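Local coordinates for putative acetylornithine deacetylase (Sulfolobus tokodaii, PDB 3VPB), which probably catalyses the ATP-dependent joining of glutamate, through its amino group, to the C-terminal glutamate of the carrier protein LysW in arginine biosynthesis, at residues 223-228 with 246-251; 55-60 with 79-84. One frame throughout, in Å; residues are numbered along the deposited sequence. Where two conformers were deposited one is given.

Interaction 1 (223-228 with 246-251); sequences VKAVSI and YVVNEL. With MG (magnesium ion), chain N; ZN (zinc ion), chain O; ADP (adenosine-5'-diphosphate), chain L.
V226 and L251 lean across each other at a slant, and methyl meets methyl where they do: V226 CG2 lies 4.1 Å from L251 CD2. Beside it, A225, a bare methyl turned toward the strand, brings its CB to 4.3 Å from V248 CG2. These are light van der Waals contacts between helix 216-229 and strand 245-252, whose short segments run at 43° to each other with axes 10.3 Å apart; V234 and I236 of the neighbouring strand close over V226. Residues three apart, V248 and L251, can both face the helix because a classic beta bulge opposite D237 sets N249 and E250 together on the other side. There the chemistry turns polar. E250 CG sits between its backbone N and carbonyl carbon (chi1 66°), and from there the chain runs extended to the metals: E250 OE1 bridges both, 2.1 Å from the magnesium ion and also from the zinc ion, while E250 OE2 reaches the zinc ion at 2.4 Å. D237 and N252 add a ligand each to the magnesium and zinc ion, respectively. N249 ND2 makes a bent, weak hydrogen bond to ADP O1A (3.1 Å, 125° at the hydrogen), and N249 OD1 accepts one from K127. A leucine in place of N249 would probably leave K127 without this acceptor and the alpha phosphate without one weak donor. One strand thus shows hydrocarbon to the helix and a carboxylate to two cations, magnesium spanning both phosphates and zinc, probably standing in for the second magnesium, held to the beta phosphate; the pair probably offsets the phosphate charge.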
ATOM      1  N   VAL B 223     -33.964  14.682  -9.330  1.00 22.15           N
ATOM      2  CA  VAL B 223     -33.869  16.116  -9.088  1.00 22.14           C
ATOM      3  C   VAL B 223     -33.666  16.425  -7.602  1.00 21.61           C
ATOM      4  O   VAL B 223     -32.823  17.246  -7.246  1.00 21.89           O
ATOM      5  CB  VAL B 223     -35.039  16.914  -9.735  1.00 22.53           C
ATOM      6  CG1 VAL B 223     -35.008  18.383  -9.304  1.00 24.40           C
ATOM      7  CG2 VAL B 223     -34.930  16.825 -11.281  1.00 23.44           C
ATOM      8  N   LYS B 224     -34.424  15.757  -6.740  1.00 21.19           N
ATOM      9  CA  LYS B 224     -34.297  15.971  -5.307  1.00 21.11           C
ATOM     10  C   LYS B 224     -32.884  15.592  -4.813  1.00 21.02           C
ATOM     11  O   LYS B 224     -32.247  16.345  -4.059  1.00 20.54           O
ATOM     12  CB  LYS B 224     -35.376  15.195  -4.565  1.00 21.62           C
ATOM     13  CG  LYS B 224     -35.336  15.346  -3.037  1.00 23.97           C
ATOM     14  CD  LYS B 224     -35.728  16.746  -2.613  1.00 29.87           C
ATOM     15  CE  LYS B 224     -35.189  17.099  -1.220  1.00 31.71           C
ATOM     16  NZ  LYS B 224     -35.302  18.584  -0.972  1.00 35.65           N
ATOM     17  N   ALA B 225     -32.389  14.447  -5.274  1.00 20.19           N
ATOM     18  CA  ALA B 225     -31.056  13.947  -4.875  1.00 20.16           C
ATOM     19  C   ALA B 225     -29.931  14.932  -5.229  1.00 20.86           C
ATOM     20  O   ALA B 225     -29.083  15.292  -4.390  1.00 20.06           O
ATOM     21  CB  ALA B 225     -30.808  12.576  -5.502  1.00 19.02           C
ATOM     22  N   VAL B 226     -29.961  15.406  -6.468  1.00 21.42           N
ATOM     23  CA  VAL B 226     -28.997  16.400  -6.941  1.00 23.55           C
ATOM     24  C   VAL B 226     -29.103  17.749  -6.224  1.00 23.90           C
ATOM     25  O   VAL B 226     -28.090  18.439  -6.041  1.00 24.57           O
ATOM     26  CB  VAL B 226     -29.122  16.608  -8.461  1.00 23.63           C
ATOM     27  CG1 VAL B 226     -28.101  17.615  -8.936  1.00 25.32           C
ATOM     28  CG2 VAL B 226     -28.920  15.274  -9.184  1.00 23.84           C
ATOM     29  N   SER B 227     -30.321  18.144  -5.865  1.00 24.63           N
ATOM     30  CA  SER B 227     -30.519  19.398  -5.165  1.00 25.28           C
ATOM     31  C   SER B 227     -29.982  19.316  -3.751  1.00 24.85           C
ATOM     32  O   SER B 227     -29.482  20.308  -3.225  1.00 24.66           O
ATOM     33  CB  SER B 227     -31.992  19.781  -5.139  1.00 25.57           C
ATOM     34  OG  SER B 227     -32.460  20.014  -6.456  1.00 30.82           O
ATOM     35  N   ILE B 228     -30.089  18.144  -3.132  1.00 23.98           N
ATOM     36  CA  ILE B 228     -29.553  17.953  -1.784  1.00 24.59           C
ATOM     37  C   ILE B 228     -28.034  18.151  -1.770  1.00 25.33           C
ATOM     38  O   ILE B 228     -27.491  18.782  -0.861  1.00 24.41           O
ATOM     39  CB  ILE B 228     -29.940  16.561  -1.218  1.00 24.12           C
ATOM     40  CG1 ILE B 228     -31.420  16.557  -0.831  1.00 24.66           C
ATOM     41  CG2 ILE B 228     -29.103  16.193   0.019  1.00 24.13           C
ATOM     42  CD1 ILE B 228     -31.996  15.144  -0.796  1.00 26.79           C
ATOM     43  N   TYR B 246     -37.667   3.163  -6.751  1.00 18.51           N
ATOM     44  CA  TYR B 246     -36.350   3.744  -7.056  1.00 17.42           C
ATOM     45  C   TYR B 246     -35.575   4.058  -5.779  1.00 16.94           C
ATOM     46  O   TYR B 246     -36.087   4.707  -4.857  1.00 17.94           O
ATOM     47  CB  TYR B 246     -36.462   4.999  -7.912  1.00 16.84           C
ATOM     48  CG  TYR B 246     -37.083   4.769  -9.274  1.00 19.40           C
ATOM     49  CD1 TYR B 246     -36.521   3.853 -10.161  1.00 19.16           C
ATOM     50  CD2 TYR B 246     -38.220   5.479  -9.676  1.00 20.74           C
ATOM     51  CE1 TYR B 246     -37.081   3.630 -11.435  1.00 22.50           C
ATOM     52  CE2 TYR B 246     -38.788   5.269 -10.956  1.00 22.51           C
ATOM     53  CZ  TYR B 246     -38.203   4.347 -11.816  1.00 23.05           C
ATOM     54  OH  TYR B 246     -38.736   4.122 -13.060  1.00 26.58           O
ATOM     55  N   VAL B 247     -34.332   3.607  -5.759  1.00 15.01           N
ATOM     56  CA  VAL B 247     -33.443   3.767  -4.614  1.00 15.16           C
ATOM     57  C   VAL B 247     -32.169   4.394  -5.167  1.00 14.86           C
ATOM     58  O   VAL B 247     -31.597   3.876  -6.131  1.00 14.70           O
ATOM     59  CB  VAL B 247     -33.162   2.369  -3.971  1.00 14.76           C
ATOM     60  CG1 VAL B 247     -32.266   2.497  -2.789  1.00 15.60           C
ATOM     61  CG2 VAL B 247     -34.452   1.703  -3.500  1.00 14.99           C
ATOM     62  N   VAL B 248     -31.711   5.492  -4.567  1.00 14.97           N
ATOM     63  CA  VAL B 248     -30.474   6.131  -5.036  1.00 15.02           C
ATOM     64  C   VAL B 248     -29.271   5.406  -4.448  1.00 15.53           C
ATOM     65  O   VAL B 248     -29.152   5.258  -3.218  1.00 15.51           O
ATOM     66  CB  VAL B 248     -30.428   7.643  -4.696  1.00 15.77           C
ATOM     67  CG1 VAL B 248     -29.134   8.269  -5.240  1.00 14.81           C
ATOM     68  CG2 VAL B 248     -31.641   8.336  -5.294  1.00 15.46           C
ATOM     69  N   ASN B 249     -28.401   4.932  -5.334  1.00 15.75           N
ATOM     70  CA  ASN B 249     -27.215   4.210  -4.943  1.00 16.82           C
ATOM     71  C   ASN B 249     -25.973   5.092  -4.797  1.00 16.51           C
ATOM     72  O   ASN B 249     -25.172   4.889  -3.881  1.00 17.41           O
ATOM     73  CB  ASN B 249     -26.969   3.110  -5.966  1.00 17.18           C
ATOM     74  CG  ASN B 249     -25.881   2.156  -5.558  1.00 19.30           C
ATOM     75  OD1 ASN B 249     -25.686   1.872  -4.378  1.00 19.95           O
ATOM     76  ND2 ASN B 249     -25.170   1.635  -6.550  1.00 21.17           N
ATOM     77  N   GLU B 250     -25.761   6.022  -5.723  1.00 15.48           N
ATOM     78  CA  GLU B 250     -24.627   6.953  -5.597  1.00 15.90           C
ATOM     79  C   GLU B 250     -24.781   8.127  -6.541  1.00 15.68           C
ATOM     80  O   GLU B 250     -25.643   8.114  -7.417  1.00 15.03           O
ATOM     81  CB  GLU B 250     -23.290   6.273  -5.859  1.00 17.07           C
ATOM     82  CG  GLU B 250     -23.107   5.796  -7.303  1.00 15.88           C
ATOM     83  CD  GLU B 250     -21.644   5.704  -7.690  1.00 18.81           C
ATOM     84  OE1 GLU B 250     -21.346   5.109  -8.764  1.00 18.65           O
ATOM     85  OE2 GLU B 250     -20.799   6.265  -6.939  1.00 17.00           O
ATOM     86  N   LEU B 251     -23.929   9.126  -6.352  1.00 14.35           N
ATOM     87  CA  LEU B 251     -23.774  10.214  -7.306  1.00 16.28           C
ATOM     88  C   LEU B 251     -22.322  10.314  -7.676  1.00 16.97           C
ATOM     89  O   LEU B 251     -21.477   9.867  -6.917  1.00 18.95           O
ATOM     90  CB  LEU B 251     -24.256  11.550  -6.712  1.00 16.24           C
ATOM     91  CG  LEU B 251     -25.786  11.706  -6.656  1.00 20.28           C
ATOM     92  CD1 LEU B 251     -26.341  11.182  -5.337  1.00 22.21           C
ATOM     93  CD2 LEU B 251     -26.217  13.132  -6.892  1.00 21.91           C
TER
HETATM   94 MG    MG N 502     -21.754   3.409  -9.903  1.00 17.94          MG
HETATM   95 ZN    ZN O 503     -19.285   5.640  -8.690  1.00 23.43          ZN
HETATM   96  PB  ADP L 500     -19.171   2.542  -8.305  1.00 15.62           P
HETATM   97  O1B ADP L 500     -18.939   3.923  -7.818  1.00 17.75           O
HETATM   98  O2B ADP L 500     -19.896   2.417  -9.635  1.00 18.00           O
HETATM   99  O3B ADP L 500     -17.990   1.618  -8.229  1.00 15.24           O
HETATM  100  PA  ADP L 500     -21.691   1.510  -7.288  1.00 17.66           P
HETATM  101  O1A ADP L 500     -22.178   1.553  -5.843  1.00 17.86           O
HETATM  102  O2A ADP L 500     -22.360   2.283  -8.403  1.00 16.09           O
HETATM  103  O3A ADP L 500     -20.130   1.885  -7.187  1.00 18.44           O
HETATM  104  O5' ADP L 500     -21.668  -0.046  -7.684  1.00 17.37           O
HETATM  105  C5' ADP L 500     -21.303  -0.530  -8.977  1.00 15.60           C
HETATM  106  C4' ADP L 500     -22.338  -1.529  -9.461  1.00 14.35           C
HETATM  107  O4' ADP L 500     -22.506  -2.541  -8.462  1.00 16.02           O
HETATM  108  C3' ADP L 500     -23.710  -0.863  -9.607  1.00 16.64           C
HETATM  109  O3' ADP L 500     -23.887  -0.337 -10.928  1.00 17.50           O
HETATM  110  C2' ADP L 500     -24.662  -2.004  -9.339  1.00 17.85           C
HETATM  111  O2' ADP L 500     -24.826  -2.806 -10.517  1.00 19.01           O
HETATM  112  C1' ADP L 500     -23.903  -2.827  -8.332  1.00 15.54           C
HETATM  113  N9  ADP L 500     -24.319  -2.484  -6.959  1.00 13.90           N
HETATM  114  C8  ADP L 500     -23.691  -1.662  -6.080  1.00 12.45           C
HETATM  115  N7  ADP L 500     -24.367  -1.663  -4.922  1.00 13.28           N
HETATM  116  C5  ADP L 500     -25.423  -2.490  -5.058  1.00 12.49           C
HETATM  117  C6  ADP L 500     -26.551  -2.920  -4.224  1.00 11.34           C
HETATM  118  N6  ADP L 500     -26.654  -2.477  -2.956  1.00 13.62           N
HETATM  119  N1  ADP L 500     -27.424  -3.838  -4.736  1.00 14.72           N
HETATM  120  C2  ADP L 500     -27.324  -4.308  -5.985  1.00 12.00           C
HETATM  121  N3  ADP L 500     -26.322  -3.915  -6.813  1.00 14.50           N
HETATM  122  C4  ADP L 500     -25.384  -3.024  -6.394  1.00 12.76           C
HETATM  123  O   HOH W   1     -22.312   1.917 -11.315  1.00 19.39           O
HETATM  124  O   HOH W   2     -17.578   6.589  -7.917  1.00 15.63           O

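Interaction 2 (55-60 with 79-84); sequences VSMYRA and DVINVC
I81 faces the start of helix 57-69 and supplies nearly all that helix 78-84 contributes here. Its tight point is the end of the longer branch: I81 CD1 presses on the backbone of A60, 3.5 Å from A60 O, with A60 CB a little farther off at 4.3 Å. A chi1 of -67° puts CG1 anti to the carbonyl carbon and CG2 anti to the backbone N, sending CD1 to A60 and CG2 to M57, where I81 CG2 comes within 4.3 Å of M57 CG and 4.2 Å of M57 O. With L61 and S64 also touched, I81 sits as a knob in the hole formed by M57, A60, L61 and S64, and I52 of the sheet lies beneath. The M57 side is looser: M57 is partly open to solvent, and N82 makes no contact with 55-60, resting on L61 and on L89 of the second subunit. The helix start also faces LysW and the second subunit: S56 OG caps the helix by accepting from R59 N (3.2 Å, nearly straight at 171°) and bonds D53 of LysW, while R59 pairs with E48 of LysW as well as with D8. The packing joins two helices of the preATP-grasp domain, the first of them the helix of a beta-alpha-beta crossover between the parallel strands 49-52 and 73-75 of a Rossmann-like sheet.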
ATOM      1  N   VAL B  55      -9.391  12.235 -13.794  1.00 16.32           N
ATOM      2  CA  VAL B  55      -9.869  10.870 -13.539  0.50 15.91           C
ATOM      3  C   VAL B  55      -9.591  10.534 -12.073  1.00 16.15           C
ATOM      4  O   VAL B  55     -10.343   9.782 -11.434  1.00 17.26           O
ATOM      5  CB  VAL B  55      -9.146   9.837 -14.453  0.50 15.64           C
ATOM      6  CG1 VAL B  55      -9.746   8.419 -14.301  0.50 13.34           C
ATOM      7  CG2 VAL B  55      -9.159  10.285 -15.925  0.50 16.93           C
ATOM      8  N   SER B  56      -8.508  11.092 -11.526  1.00 15.52           N
ATOM      9  CA  SER B  56      -8.180  10.867 -10.102  1.00 15.45           C
ATOM     10  C   SER B  56      -9.114  11.755  -9.292  1.00 15.84           C
ATOM     11  O   SER B  56      -9.121  12.963  -9.505  1.00 15.99           O
ATOM     12  CB  SER B  56      -6.741  11.290  -9.810  1.00 16.22           C
ATOM     13  OG  SER B  56      -6.554  11.464  -8.408  1.00 18.67           O
ATOM     14  N   MET B  57      -9.897  11.174  -8.392  1.00 15.81           N
ATOM     15  CA  MET B  57     -10.792  11.969  -7.549  1.00 17.15           C
ATOM     16  C   MET B  57     -10.005  12.959  -6.660  1.00 16.27           C
ATOM     17  O   MET B  57     -10.427  14.095  -6.482  1.00 15.35           O
ATOM     18  CB  MET B  57     -11.682  11.091  -6.688  1.00 18.76           C
ATOM     19  CG  MET B  57     -12.690  11.896  -5.858  1.00 22.15           C
ATOM     20  SD  MET B  57     -12.014  12.310  -4.241  1.00 33.64           S
ATOM     21  CE  MET B  57     -12.470  10.749  -3.460  1.00 29.37           C
ATOM     22  N   TYR B  58      -8.859  12.547  -6.138  1.00 16.55           N
ATOM     23  CA  TYR B  58      -8.056  13.481  -5.323  1.00 17.05           C
ATOM     24  C   TYR B  58      -7.541  14.666  -6.141  1.00 16.36           C
ATOM     25  O   TYR B  58      -7.559  15.807  -5.659  1.00 17.12           O
ATOM     26  CB  TYR B  58      -6.918  12.770  -4.596  1.00 17.74           C
ATOM     27  CG  TYR B  58      -7.402  11.817  -3.512  1.00 20.13           C
ATOM     28  CD1 TYR B  58      -8.190  12.262  -2.451  1.00 24.43           C
ATOM     29  CD2 TYR B  58      -7.047  10.476  -3.544  1.00 23.36           C
ATOM     30  CE1 TYR B  58      -8.639  11.365  -1.461  1.00 25.54           C
ATOM     31  CE2 TYR B  58      -7.480   9.586  -2.564  1.00 24.65           C
ATOM     32  CZ  TYR B  58      -8.258  10.037  -1.527  1.00 25.92           C
ATOM     33  OH  TYR B  58      -8.670   9.132  -0.568  1.00 29.53           O
ATOM     34  N   ARG B  59      -7.104  14.406  -7.372  1.00 15.77           N
ATOM     35  CA  ARG B  59      -6.718  15.499  -8.290  1.00 14.89           C
ATOM     36  C   ARG B  59      -7.887  16.421  -8.601  1.00 15.06           C
ATOM     37  O   ARG B  59      -7.716  17.638  -8.637  1.00 15.78           O
ATOM     38  CB  ARG B  59      -6.124  14.976  -9.599  1.00 14.52           C
ATOM     39  CG  ARG B  59      -4.765  14.326  -9.430  1.00 15.61           C
ATOM     40  CD  ARG B  59      -4.016  14.297 -10.743  1.00 17.32           C
ATOM     41  NE  ARG B  59      -2.729  13.633 -10.568  1.00 18.07           N
ATOM     42  CZ  ARG B  59      -2.393  12.500 -11.175  1.00 21.00           C
ATOM     43  NH1 ARG B  59      -1.199  11.980 -10.955  1.00 19.74           N
ATOM     44  NH2 ARG B  59      -3.235  11.913 -12.043  1.00 21.29           N
ATOM     45  N   ALA B  60      -9.086  15.857  -8.794  1.00 14.41           N
ATOM     46  CA  ALA B  60     -10.270  16.668  -9.004  1.00 13.49           C
ATOM     47  C   ALA B  60     -10.563  17.531  -7.774  1.00 13.65           C
ATOM     48  O   ALA B  60     -10.844  18.737  -7.898  1.00 13.87           O
ATOM     49  CB  ALA B  60     -11.500  15.764  -9.351  1.00 13.08           C
ATOM     50  N   ASP B  79     -16.607  21.166  -2.622  1.00 19.83           N
ATOM     51  CA  ASP B  79     -17.523  20.674  -1.601  1.00 21.13           C
ATOM     52  C   ASP B  79     -18.385  19.552  -2.197  1.00 19.67           C
ATOM     53  O   ASP B  79     -18.613  18.541  -1.539  1.00 20.20           O
ATOM     54  CB  ASP B  79     -18.357  21.823  -1.005  1.00 22.97           C
ATOM     55  CG  ASP B  79     -17.558  22.695  -0.007  1.00 28.73           C
ATOM     56  OD1 ASP B  79     -17.895  23.899   0.161  1.00 35.94           O
ATOM     57  OD2 ASP B  79     -16.582  22.201   0.605  1.00 35.17           O
ATOM     58  N   VAL B  80     -18.779  19.702  -3.458  1.00 17.63           N
ATOM     59  CA  VAL B  80     -19.559  18.692  -4.174  1.00 17.94           C
ATOM     60  C   VAL B  80     -18.674  17.457  -4.452  1.00 17.31           C
ATOM     61  O   VAL B  80     -19.085  16.310  -4.239  1.00 17.39           O
ATOM     62  CB  VAL B  80     -20.114  19.266  -5.479  1.00 18.00           C
ATOM     63  CG1 VAL B  80     -20.704  18.168  -6.350  1.00 18.88           C
ATOM     64  CG2 VAL B  80     -21.189  20.351  -5.158  1.00 18.04           C
ATOM     65  N   ILE B  81     -17.455  17.699  -4.907  1.00 16.95           N
ATOM     66  CA  ILE B  81     -16.509  16.588  -5.172  1.00 17.15           C
ATOM     67  C   ILE B  81     -16.290  15.733  -3.900  1.00 17.89           C
ATOM     68  O   ILE B  81     -16.362  14.501  -3.939  1.00 18.76           O
ATOM     69  CB  ILE B  81     -15.183  17.090  -5.799  1.00 17.12           C
ATOM     70  CG1 ILE B  81     -15.441  17.630  -7.212  1.00 17.77           C
ATOM     71  CG2 ILE B  81     -14.182  15.926  -5.889  1.00 15.93           C
ATOM     72  CD1 ILE B  81     -14.351  18.589  -7.765  1.00 18.62           C
ATOM     73  N   ASN B  82     -16.061  16.391  -2.772  1.00 18.58           N
ATOM     74  CA  ASN B  82     -15.823  15.716  -1.489  1.00 20.21           C
ATOM     75  C   ASN B  82     -17.004  14.802  -1.119  1.00 20.74           C
ATOM     76  O   ASN B  82     -16.827  13.617  -0.776  1.00 20.75           O
ATOM     77  CB  ASN B  82     -15.600  16.781  -0.408  1.00 21.98           C
ATOM     78  CG  ASN B  82     -14.329  16.553   0.442  1.00 25.50           C
ATOM     79  OD1 ASN B  82     -13.609  15.559   0.305  1.00 31.90           O
ATOM     80  ND2 ASN B  82     -14.063  17.491   1.331  1.00 31.55           N
ATOM     81  N   VAL B  83     -18.210  15.343  -1.257  1.00 18.53           N
ATOM     82  CA  VAL B  83     -19.405  14.631  -0.854  1.00 19.35           C
ATOM     83  C   VAL B  83     -19.800  13.535  -1.863  1.00 18.71           C
ATOM     84  O   VAL B  83     -20.052  12.415  -1.458  1.00 19.65           O
ATOM     85  CB  VAL B  83     -20.557  15.623  -0.519  1.00 19.09           C
ATOM     86  CG1 VAL B  83     -21.854  14.867  -0.265  1.00 21.12           C
ATOM     87  CG2 VAL B  83     -20.175  16.410   0.729  1.00 20.70           C
ATOM     88  N   CYS B  84     -19.804  13.839  -3.162  1.00 18.01           N
ATOM     89  CA  CYS B  84     -20.226  12.848  -4.169  1.00 18.71           C
ATOM     90  C   CYS B  84     -19.178  11.775  -4.344  1.00 18.26           C
ATOM     91  O   CYS B  84     -19.499  10.642  -4.676  1.00 18.93           O
ATOM     92  CB  CYS B  84     -20.449  13.501  -5.519  1.00 19.22           C
ATOM     93  SG  CYS B  84     -21.847  14.522  -5.561  1.00 25.58           S
TER

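In the fold
Interaction 2 belongs to the preATP-grasp domain and interaction 1 to the ATP-grasp domain, yet their centres lie only about 17 Å apart and they meet directly: L251 CB is 4.0 Å from C84 SG. T90, on helix 87-96, touches L251 and bonds to V83 O, so it spans both contacts. The active site lies beside both. E250 of interaction 1 binds the metals, and the side chain of L251 is about 12 Å from the bound glutamate; the side chain of M57 in interaction 2 is about 10 Å from the zinc ion and from ADP. Segment 246-251 supplies part of the nucleotide and metal site, while 55-60 meets LysW, the carrier that probably accepts the glutamate.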